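Local coordinates for probable quinone reductase Qor (NADPH:quinone reductase) (Zeta-crystallin homolog protein) (Mycobacterium tuberculosis, PDB 4RVU) that binds NADPH and probably passes its electrons to quinones, as a zeta-crystallin-like quinone reductase, at residues K182-L185 with S186-G190. Sequence-based numbering, arbitrary orientation.
Sequences KAKL and SKDAG. With NDP (NADPH dihydro-nicotinamide-adenine-dinucleotide phosphate), chain E.
Lys184 and Asp188, one turn apart on the last turns of helix 180-188, form an i to i+4 salt bridge, which illustrates how residues four apart bring opposite charges together on one exposed side of a helix. The lysine sets out with CG anti to its own N (chi1 -164°) and then bends at both chi3 and chi4, which swings the ammonium down the helix until NZ of Lys184 stands 2.4 Å from OD2 of Asp188. That modelled distance is very short, so its exact value is doubtful. The two side chains meet at a slant, with NZ and then CE of Lys184 nearest OD2, and OD1 lies farther from NZ. The aspartate CB and CG pack close to the carbonyl oxygen of Lys184. Asp188 N donates to Lys184 O at 2.8 Å, so one turn is tied by backbone and side chains together.

The i to i+4 backbone series begins with Ser186 N to Lys182 O and Lys187 N to Ala183 O, and ends with Ala189 N to Leu185 O. Lys187 rests its CG on Ala183 O, 3.3 Å away, while its NZ bonds to the carbonyls of Ala191 and Asp192. Gly190, at positive phi, closes the helix in a Schellman motif, with Gly190 N bonded to Lys187 O at 2.8 Å.

Lys182 serves a different partner. The chain of Lys182, extended beyond CG, carries NZ to phosphate oxygen O2X of NADPH, 2.7 Å away, and the carbonyls of Arg322 and Thr324 also take bonds from this ammonium, fixing it beside the 2'-phosphate.

Helix 180-188 is the crossover of a Rossmann-type beta-alpha-beta unit between strands 172-176 and 193-195. Ser186 OG bonds to Thr175 OG1 of the first strand, Ala183, Ser186 and Lys187 lie against Val194 of the second, and Ala189 packs on helix 157-168.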
loop_
_atom_site.group_PDB
_atom_site.type_symbol
_atom_site.label_atom_id
_atom_site.label_comp_id
_atom_site.label_asym_id
_atom_site.label_seq_id
_atom_site.Cartn_x
_atom_site.Cartn_y
_atom_site.Cartn_z
ATOM N N LYS A 182 15.096 -18.823 20.317
ATOM C CA LYS A 182 14.954 -17.823 19.260
ATOM C C LYS A 182 14.802 -16.420 19.836
ATOM O O LYS A 182 15.308 -15.442 19.281
ATOM C CB LYS A 182 13.780 -18.182 18.345
ATOM C CG LYS A 182 14.050 -19.435 17.509
ATOM C CD LYS A 182 12.997 -19.637 16.433
ATOM C CE LYS A 182 13.172 -20.978 15.741
ATOM N NZ LYS A 182 12.360 -21.056 14.487
ATOM N N ALA A 183 14.122 -16.322 20.971
ATOM C CA ALA A 183 13.974 -15.032 21.629
ATOM C C ALA A 183 15.324 -14.409 21.976
ATOM O O ALA A 183 15.513 -13.203 21.832
ATOM C CB ALA A 183 13.102 -15.160 22.867
ATOM N N LYS A 184 16.273 -15.218 22.438
ATOM C CA LYS A 184 17.579 -14.661 22.783
ATOM C C LYS A 184 18.334 -14.187 21.538
ATOM O O LYS A 184 18.941 -13.120 21.548
ATOM C CB LYS A 184 18.437 -15.664 23.563
ATOM C CG LYS A 184 19.618 -15.005 24.270
ATOM C CD LYS A 184 20.714 -16.009 24.600
ATOM C CE LYS A 184 21.664 -16.204 23.424
ATOM N NZ LYS A 184 22.726 -15.147 23.360
ATOM N N LEU A 185 18.298 -14.990 20.480
ATOM C CA LEU A 185 18.937 -14.629 19.213
ATOM C C LEU A 185 18.373 -13.322 18.683
ATOM O O LEU A 185 19.108 -12.480 18.148
ATOM C CB LEU A 185 18.705 -15.718 18.172
ATOM C CG LEU A 185 19.458 -17.020 18.397
ATOM C CD1 LEU A 185 18.976 -18.094 17.436
ATOM C CD2 LEU A 185 20.930 -16.756 18.213
ATOM N N SER A 186 17.063 -13.162 18.847
ATOM C CA SER A 186 16.368 -11.956 18.380
ATOM C C SER A 186 16.809 -10.750 19.200
ATOM O O SER A 186 17.095 -9.696 18.638
ATOM C CB SER A 186 14.844 -12.148 18.414
ATOM O OG SER A 186 14.153 -10.992 17.954
ATOM N N LYS A 187 16.892 -10.911 20.525
ATOM C CA LYS A 187 17.404 -9.851 21.393
ATOM C C LYS A 187 18.848 -9.497 21.033
ATOM O O LYS A 187 19.201 -8.315 20.923
ATOM C CB LYS A 187 17.333 -10.268 22.872
ATOM C CG LYS A 187 15.931 -10.321 23.462
ATOM C CD LYS A 187 15.330 -8.931 23.598
ATOM C CE LYS A 187 16.263 -8.004 24.372
ATOM N NZ LYS A 187 15.752 -6.600 24.451
ATOM N N ASP A 188 19.681 -10.521 20.858
ATOM C CA ASP A 188 21.074 -10.314 20.457
ATOM C C ASP A 188 21.176 -9.553 19.138
ATOM O O ASP A 188 22.130 -8.795 18.915
ATOM C CB ASP A 188 21.804 -11.649 20.317
ATOM C CG ASP A 188 22.005 -12.349 21.649
ATOM O OD1 ASP A 188 21.715 -11.738 22.705
ATOM O OD2 ASP A 188 22.457 -13.516 21.623
ATOM N N ALA A 189 20.192 -9.761 18.269
ATOM C CA ALA A 189 20.133 -9.072 16.975
ATOM C C ALA A 189 19.695 -7.618 17.123
ATOM O O ALA A 189 19.807 -6.824 16.188
ATOM C CB ALA A 189 19.202 -9.804 16.034
ATOM N N GLY A 190 19.171 -7.272 18.293
ATOM C CA GLY A 190 18.823 -5.890 18.571
ATOM C C GLY A 190 17.359 -5.627 18.851
ATOM O O GLY A 190 16.971 -4.472 19.092
HETATM P PA NDP E . 12.783 -18.075 7.744
HETATM O O1A NDP E . 14.222 -18.419 8.010
HETATM O O2A NDP E . 12.206 -16.814 8.321
HETATM O O5B NDP E . 11.867 -19.315 8.197
HETATM C C5B NDP E . 10.458 -19.157 8.327
HETATM C C4B NDP E . 10.160 -18.799 9.773
HETATM O O4B NDP E . 8.816 -18.341 9.926
HETATM C C3B NDP E . 10.286 -20.009 10.682
HETATM O O3B NDP E . 11.621 -20.174 11.162
HETATM C C2B NDP E . 9.314 -19.705 11.803
HETATM O O2B NDP E . 9.988 -19.127 12.912
HETATM C C1B NDP E . 8.324 -18.712 11.213
HETATM N N9A NDP E . 7.018 -19.401 11.110
HETATM C C8A NDP E . 5.882 -19.030 11.724
HETATM N N7A NDP E . 4.872 -19.885 11.437
HETATM C C5A NDP E . 5.366 -20.837 10.629
HETATM C C6A NDP E . 4.837 -22.045 9.957
HETATM N N6A NDP E . 3.544 -22.408 10.100
HETATM N N1A NDP E . 5.689 -22.768 9.199
HETATM C C2A NDP E . 6.976 -22.412 9.053
HETATM N N3A NDP E . 7.523 -21.332 9.633
HETATM C C4A NDP E . 6.783 -20.517 10.419
HETATM O O3 NDP E . 12.557 -18.077 6.157
HETATM P PN NDP E . 13.308 -17.038 5.192
HETATM O O1N NDP E . 14.168 -16.132 6.031
HETATM O O2N NDP E . 13.902 -17.824 4.053
HETATM O O5D NDP E . 12.088 -16.172 4.611
HETATM C C5D NDP E . 11.240 -15.437 5.489
HETATM C C4D NDP E . 9.905 -15.171 4.810
HETATM O O4D NDP E . 10.055 -14.142 3.834
HETATM C C3D NDP E . 9.414 -16.396 4.066
HETATM O O3D NDP E . 7.997 -16.467 4.216
HETATM C C2D NDP E . 9.750 -16.130 2.616
HETATM O O2D NDP E . 8.787 -16.747 1.761
HETATM C C1D NDP E . 9.682 -14.613 2.539
HETATM N N1N NDP E . 10.579 -14.015 1.550
HETATM C C2N NDP E . 10.073 -13.124 0.695
HETATM C C3N NDP E . 10.854 -12.496 -0.263
HETATM C C7N NDP E . 10.215 -11.510 -1.195
HETATM O O7N NDP E . 10.913 -10.908 -1.993
HETATM N N7N NDP E . 8.900 -11.313 -1.117
HETATM C C4N NDP E . 12.332 -12.788 -0.375
HETATM C C5N NDP E . 12.760 -13.765 0.619
HETATM C C6N NDP E . 11.879 -14.330 1.535
HETATM P P2B NDP E . 9.268 -19.019 14.347
HETATM O O1X NDP E . 7.837 -19.381 14.068
HETATM O O2X NDP E . 9.996 -20.014 15.204
HETATM O O3X NDP E . 9.486 -17.594 14.765
#